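Local coordinates for PbSGBP-B lipoprotein (Prevotella bryantii B14, PDB 6D2Y) that probably binds polysaccharide at the bacterial cell surface, as a lipoprotein of a polysaccharide utilization locus, and carries a bound magnesium ion, at residues S62-V67 and I77-Q82; D154-Y159 and I201-K206. All coordinates share one frame; numbering follows the deposited sequence.

Contact 1: residues S62-V67 and I77-Q82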
loop_
_atom_site.group_PDB
_atom_site.type_symbol
_atom_site.label_atom_id
_atom_site.label_comp_id
_atom_site.label_asym_id
_atom_site.label_seq_id
_atom_site.Cartn_x
_atom_site.Cartn_y
_atom_site.Cartn_z
ATOM N N SER A 62 0.094 28.491 -7.151
ATOM C CA SER A 62 1.200 29.390 -6.858
ATOM C C SER A 62 0.906 30.778 -7.407
ATOM O O SER A 62 0.412 30.931 -8.527
ATOM C CB SER A 62 2.500 28.856 -7.457
ATOM O OG SER A 62 2.816 27.578 -6.933
ATOM N N THR A 63 1.206 31.794 -6.605
ATOM C CA THR A 63 1.016 33.180 -7.011
ATOM C C THR A 63 2.331 33.713 -7.569
ATOM O O THR A 63 3.343 33.745 -6.861
ATOM C CB THR A 63 0.537 34.029 -5.833
ATOM O OG1 THR A 63 -0.597 33.402 -5.223
ATOM C CG2 THR A 63 0.140 35.416 -6.305
ATOM N N ILE A 64 2.316 34.116 -8.839
ATOM C CA ILE A 64 3.502 34.604 -9.528
ATOM C C ILE A 64 3.257 36.042 -9.969
ATOM O O ILE A 64 2.121 36.520 -10.017
ATOM C CB ILE A 64 3.875 33.720 -10.735
ATOM C CG1 ILE A 64 2.761 33.756 -11.784
ATOM C CG2 ILE A 64 4.146 32.294 -10.288
ATOM C CD1 ILE A 64 3.056 32.929 -13.014
ATOM N N CYS A 65 4.348 36.732 -10.298
ATOM C CA CYS A 65 4.289 38.126 -10.724
ATOM C C CYS A 65 5.007 38.276 -12.055
ATOM O O CYS A 65 6.201 37.976 -12.158
ATOM C CB CYS A 65 4.908 39.056 -9.679
ATOM S SG CYS A 65 4.918 40.790 -10.186
ATOM N N LEU A 66 4.282 38.747 -13.065
ATOM C CA LEU A 66 4.856 38.987 -14.380
ATOM C C LEU A 66 5.583 40.323 -14.398
ATOM O O LEU A 66 5.136 41.299 -13.790
ATOM C CB LEU A 66 3.765 38.973 -15.452
ATOM C CG LEU A 66 3.261 37.641 -16.022
ATOM C CD1 LEU A 66 2.917 36.627 -14.946
ATOM C CD2 LEU A 66 2.048 37.889 -16.894
ATOM N N VAL A 67 6.711 40.367 -15.100
ATOM C CA VAL A 67 7.508 41.583 -15.220
ATOM C C VAL A 67 7.679 41.857 -16.709
ATOM O O VAL A 67 8.529 41.251 -17.371
ATOM C CB VAL A 67 8.861 41.473 -14.506
ATOM C CG1 VAL A 67 9.733 42.678 -14.829
ATOM C CG2 VAL A 67 8.647 41.363 -13.005
ATOM N N ILE A 77 -5.693 35.340 -19.229
ATOM C CA ILE A 77 -4.496 34.513 -19.154
ATOM C C ILE A 77 -4.939 33.067 -18.984
ATOM O O ILE A 77 -5.746 32.764 -18.098
ATOM C CB ILE A 77 -3.581 34.934 -17.985
ATOM C CG1 ILE A 77 -2.928 36.289 -18.262
ATOM C CG2 ILE A 77 -2.519 33.881 -17.727
ATOM C CD1 ILE A 77 -1.955 36.738 -17.184
ATOM N N LEU A 78 -4.417 32.178 -19.821
ATOM C CA LEU A 78 -4.601 30.746 -19.639
ATOM C C LEU A 78 -3.253 30.081 -19.427
ATOM O O LEU A 78 -2.318 30.306 -20.202
ATOM C CB LEU A 78 -5.290 30.107 -20.836
ATOM C CG LEU A 78 -6.756 30.466 -20.998
ATOM C CD1 LEU A 78 -6.812 31.550 -22.049
ATOM C CD2 LEU A 78 -7.579 29.231 -21.423
ATOM N N PHE A 79 -3.165 29.267 -18.382
ATOM C CA PHE A 79 -2.059 28.339 -18.192
ATOM C C PHE A 79 -2.467 27.011 -18.819
ATOM O O PHE A 79 -3.374 26.337 -18.317
ATOM C CB PHE A 79 -1.754 28.182 -16.707
ATOM C CG PHE A 79 -1.104 29.382 -16.093
ATOM C CD1 PHE A 79 -1.865 30.442 -15.621
ATOM C CD2 PHE A 79 0.272 29.451 -15.984
ATOM C CE1 PHE A 79 -1.259 31.549 -15.050
ATOM C CE2 PHE A 79 0.883 30.552 -15.415
ATOM C CZ PHE A 79 0.117 31.602 -14.947
ATOM N N ASN A 80 -1.808 26.643 -19.920
ATOM C CA ASN A 80 -2.197 25.490 -20.740
ATOM C C ASN A 80 -3.637 25.717 -21.179
ATOM O O ASN A 80 -3.897 26.715 -21.874
ATOM C CB ASN A 80 -1.934 24.196 -19.967
ATOM C CG ASN A 80 -0.500 24.074 -19.514
ATOM O OD1 ASN A 80 0.412 23.866 -20.324
ATOM N ND2 ASN A 80 -0.290 24.190 -18.211
ATOM N N ASP A 81 -4.589 24.867 -20.802
ATOM C CA ASP A 81 -5.990 25.053 -21.146
ATOM C C ASP A 81 -6.817 25.549 -19.968
ATOM O O ASP A 81 -8.050 25.543 -20.037
ATOM C CB ASP A 81 -6.575 23.746 -21.686
ATOM C CG ASP A 81 -6.342 22.570 -20.748
ATOM O OD1 ASP A 81 -5.803 22.782 -19.643
ATOM O OD2 ASP A 81 -6.694 21.432 -21.121
ATOM N N GLN A 82 -6.168 25.970 -18.886
ATOM C CA GLN A 82 -6.852 26.407 -17.678
ATOM C C GLN A 82 -6.829 27.928 -17.612
ATOM O O GLN A 82 -5.755 28.537 -17.612
ATOM C CB GLN A 82 -6.196 25.803 -16.438
ATOM C CG GLN A 82 -6.159 24.285 -16.443
ATOM C CD GLN A 82 -7.541 23.668 -16.541
ATOM O OE1 GLN A 82 -8.446 24.023 -15.784
ATOM N NE2 GLN A 82 -7.713 22.745 -17.480
#

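Contact 2: residues D154-Y159 and I201-K206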
loop_
_atom_site.group_PDB
_atom_site.type_symbol
_atom_site.label_atom_id
_atom_site.label_comp_id
_atom_site.label_asym_id
_atom_site.label_seq_id
_atom_site.Cartn_x
_atom_site.Cartn_y
_atom_site.Cartn_z
ATOM N N ASP A 154 -1.891 7.835 -7.569
ATOM C CA ASP A 154 -2.360 9.182 -7.850
ATOM C C ASP A 154 -1.441 9.823 -8.878
ATOM O O ASP A 154 -0.290 9.411 -9.054
ATOM C CB ASP A 154 -2.422 10.034 -6.576
ATOM C CG ASP A 154 -3.414 11.175 -6.686
ATOM O OD1 ASP A 154 -3.785 11.531 -7.824
ATOM O OD2 ASP A 154 -3.821 11.717 -5.638
ATOM N N TYR A 155 -1.977 10.839 -9.557
ATOM C CA TYR A 155 -1.231 11.626 -10.542
ATOM C C TYR A 155 -0.694 10.751 -11.675
ATOM O O TYR A 155 0.443 10.911 -12.123
ATOM C CB TYR A 155 -0.107 12.422 -9.875
ATOM C CG TYR A 155 -0.608 13.367 -8.806
ATOM C CD1 TYR A 155 -0.347 13.132 -7.461
ATOM C CD2 TYR A 155 -1.352 14.491 -9.141
ATOM C CE1 TYR A 155 -0.811 13.992 -6.482
ATOM C CE2 TYR A 155 -1.820 15.355 -8.169
ATOM C CZ TYR A 155 -1.547 15.101 -6.842
ATOM O OH TYR A 155 -2.012 15.963 -5.876
ATOM N N PHE A 156 -1.524 9.817 -12.141
ATOM C CA PHE A 156 -1.240 9.049 -13.353
ATOM C C PHE A 156 -1.839 9.823 -14.520
ATOM O O PHE A 156 -2.996 9.633 -14.894
ATOM C CB PHE A 156 -1.817 7.642 -13.262
ATOM C CG PHE A 156 -1.245 6.818 -12.146
ATOM C CD1 PHE A 156 0.085 6.944 -11.780
ATOM C CD2 PHE A 156 -2.041 5.910 -11.466
ATOM C CE1 PHE A 156 0.609 6.181 -10.752
ATOM C CE2 PHE A 156 -1.525 5.146 -10.439
ATOM C CZ PHE A 156 -0.197 5.281 -10.080
ATOM N N LEU A 157 -1.044 10.717 -15.099
ATOM C CA LEU A 157 -1.505 11.604 -16.159
ATOM C C LEU A 157 -0.777 11.266 -17.454
ATOM O O LEU A 157 0.458 11.308 -17.508
ATOM C CB LEU A 157 -1.295 13.067 -15.770
ATOM C CG LEU A 157 -1.605 13.359 -14.300
ATOM C CD1 LEU A 157 -1.023 14.693 -13.869
ATOM C CD2 LEU A 157 -3.108 13.313 -14.053
ATOM N N ASP A 158 -1.548 10.940 -18.489
ATOM C CA ASP A 158 -1.033 10.497 -19.777
ATOM C C ASP A 158 -1.377 11.533 -20.840
ATOM O O ASP A 158 -2.534 11.952 -20.951
ATOM C CB ASP A 158 -1.623 9.132 -20.144
ATOM C CG ASP A 158 -1.106 8.602 -21.466
ATOM O OD1 ASP A 158 0.121 8.421 -21.601
ATOM O OD2 ASP A 158 -1.934 8.350 -22.367
ATOM N N TYR A 159 -0.375 11.944 -21.616
ATOM C CA TYR A 159 -0.546 12.951 -22.653
ATOM C C TYR A 159 -0.024 12.423 -23.982
ATOM O O TYR A 159 0.807 11.513 -24.030
ATOM C CB TYR A 159 0.183 14.258 -22.311
ATOM C CG TYR A 159 -0.294 14.943 -21.051
ATOM C CD1 TYR A 159 0.469 14.916 -19.890
ATOM C CD2 TYR A 159 -1.500 15.633 -21.025
ATOM C CE1 TYR A 159 0.044 15.546 -18.739
ATOM C CE2 TYR A 159 -1.934 16.269 -19.877
ATOM C CZ TYR A 159 -1.156 16.221 -18.736
ATOM O OH TYR A 159 -1.580 16.848 -17.587
ATOM N N ILE A 201 9.945 -1.592 -10.312
ATOM C CA ILE A 201 8.907 -1.112 -11.214
ATOM C C ILE A 201 8.815 0.398 -11.069
ATOM O O ILE A 201 8.651 0.913 -9.956
ATOM C CB ILE A 201 7.555 -1.780 -10.919
ATOM C CG1 ILE A 201 7.667 -3.288 -11.127
ATOM C CG2 ILE A 201 6.465 -1.196 -11.801
ATOM C CD1 ILE A 201 6.422 -4.031 -10.772
ATOM N N VAL A 202 8.917 1.105 -12.191
ATOM C CA VAL A 202 8.933 2.561 -12.211
ATOM C C VAL A 202 7.801 3.047 -13.107
ATOM O O VAL A 202 7.689 2.619 -14.261
ATOM C CB VAL A 202 10.289 3.104 -12.698
ATOM C CG1 VAL A 202 10.260 4.622 -12.776
ATOM C CG2 VAL A 202 11.409 2.630 -11.780
ATOM N N VAL A 203 6.964 3.927 -12.569
ATOM C CA VAL A 203 5.915 4.595 -13.329
ATOM C C VAL A 203 6.399 6.003 -13.643
ATOM O O VAL A 203 6.672 6.791 -12.728
ATOM C CB VAL A 203 4.589 4.628 -12.555
ATOM C CG1 VAL A 203 3.543 5.414 -13.336
ATOM C CG2 VAL A 203 4.104 3.216 -12.281
ATOM N N SER A 204 6.510 6.320 -14.929
ATOM C CA SER A 204 7.066 7.591 -15.370
ATOM C C SER A 204 6.087 8.304 -16.287
ATOM O O SER A 204 5.406 7.669 -17.097
ATOM C CB SER A 204 8.399 7.386 -16.101
ATOM O OG SER A 204 8.240 6.543 -17.228
ATOM N N ASP A 205 6.022 9.624 -16.152
ATOM C CA ASP A 205 5.243 10.458 -17.059
ATOM C C ASP A 205 5.986 11.780 -17.235
ATOM O O ASP A 205 7.187 11.870 -16.959
ATOM C CB ASP A 205 3.800 10.625 -16.544
ATOM C CG ASP A 205 3.723 11.327 -15.198
ATOM O OD1 ASP A 205 4.772 11.746 -14.665
ATOM O OD2 ASP A 205 2.598 11.462 -14.671
ATOM N N LYS A 206 5.268 12.812 -17.686
ATOM C CA LYS A 206 5.900 14.098 -17.961
ATOM C C LYS A 206 6.491 14.726 -16.707
ATOM O O LYS A 206 7.484 15.456 -16.789
ATOM C CB LYS A 206 4.887 15.051 -18.598
ATOM C CG LYS A 206 5.501 16.294 -19.222
ATOM C CD LYS A 206 4.437 17.319 -19.583
ATOM C CE LYS A 206 5.059 18.546 -20.225
ATOM N NZ LYS A 206 5.283 19.619 -19.221
HETATM O O HOH W 1 2.375 12.741 -12.390
HETATM O O HOH W 2 2.983 12.517 -18.999
#

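Contact 1: residues S62-V67 and I77-Q82
Ile64 and Phe79 meet between two beta sheets, and Leu66 and Ile77 make a second pair beside them. Both pairs are apolar. CD1 of Ile64 lies at the edge of the Phe79 ring, near the ring plane. It is 3.8 Å from CZ of Phe79 and 4.0 Å from CE2 of Phe79. The two side chains come from opposite directions. Ile64 puts CG1 between its own backbone N and carbonyl carbon (chi1 63°). CD1 then extends the chain straight on (chi2 179°) and reaches the ring. Leu66 and Ile77 point at each other tip to tip, with CD2 of Leu66 4.2 Å from CD1 of Ile77.

The backbones themselves stay well apart. The nearest CA atoms, those of Leu66 and Ile77, are 11.4 Å from each other. No hydrogen bond joins the two segments.

The hydrogen bonds within 77-82 serve its turn. A type II' turn runs from Phe79 to Gln82. It is closed by Phe79 N to Gln82 O at 2.8 Å and by Gln82 N to Phe79 O at 2.9 Å. Within the turn, Gln82 NE2 donates to Asp81 OD1 at 2.9 Å, meeting it from above the carboxylate plane. Asn80 OD1 accepts from the backbone N of Thr109 and of Asp110, which ties the turn to the residues just before strand 111-116.

Met112 touches both Leu66 and Phe79, and Leu96 touches Ile77. This is face-to-face packing of a beta sandwich. All four touching residues are buried, and the chemistry implies that dispersion and exclusion of water, not directed bonds, join the sheets here.

Contact 2: residues D154-Y159 and I201-K206
Asp205 reaches from its strand toward the backbone of Tyr155 and Leu157. CB of Asp205 lies 3.5 Å from Leu157 O. CG of Asp205 follows, 4.0 Å from Leu157 O. The first torsion (chi1 62°) turns the carboxylate toward the loop carbonyls. At the tip the two oxygens part. OD1 turns back to accept a hydrogen bond from the backbone N of Tyr207. OD2 lies close to both carbonyl oxygens, Tyr155 O at 3.4 Å and Leu157 O. All three atoms are acceptors, so neither pair is a hydrogen bond. A water to one side of OD2 and Tyr155 O bridges them. It is 2.6 Å from Asp205 OD2 and 2.7 Å from Tyr155 O. It could donate to either, but other acceptors nearby compete for its two protons, so both bonds need not coexist.

A second water spans the backbones. It accepts from Lys206 N at 2.7 Å and donates to Leu157 O at 3.2 Å. No direct hydrogen bond joins the segments.

The apolar part lies at Phe156. CE1 of its ring is 4.0 Å from CG1 of Val203, approached obliquely, and the two side chains cross at about a right angle.

The contact lies in the IPT/TIG domain, an immunoglobulin-like beta fold. The loop 154-159 leaves strand 148-154 of one sheet and leads toward strand 165-168 of the other. It passes over the end of strand 200-205, which is flanked by strands 165-168 and 208-215. Val203 also touches Val135 of strand 134-138, in the facing sheet.

Contact 1 and contact 2 follow one another along the chain, with contact 1 complete before contact 2 begins. Their centres are 24 Å apart. Their nearest atoms are about 7 Å apart, so they do not touch. The 105-110 region lies between them: Asn80 and Asp81 of contact 1 bond to its backbone, while Lys206 of contact 2 forms a salt bridge with Asp110 and Tyr159 OH bonds to Pro105 O. Contact 1 is wholly apolar between its segments, whereas contact 2 combines one apolar pair with water bridges. Both lie away from the magnesium site of Asp225, Asp227, Ser255, Asn257 and Asp452.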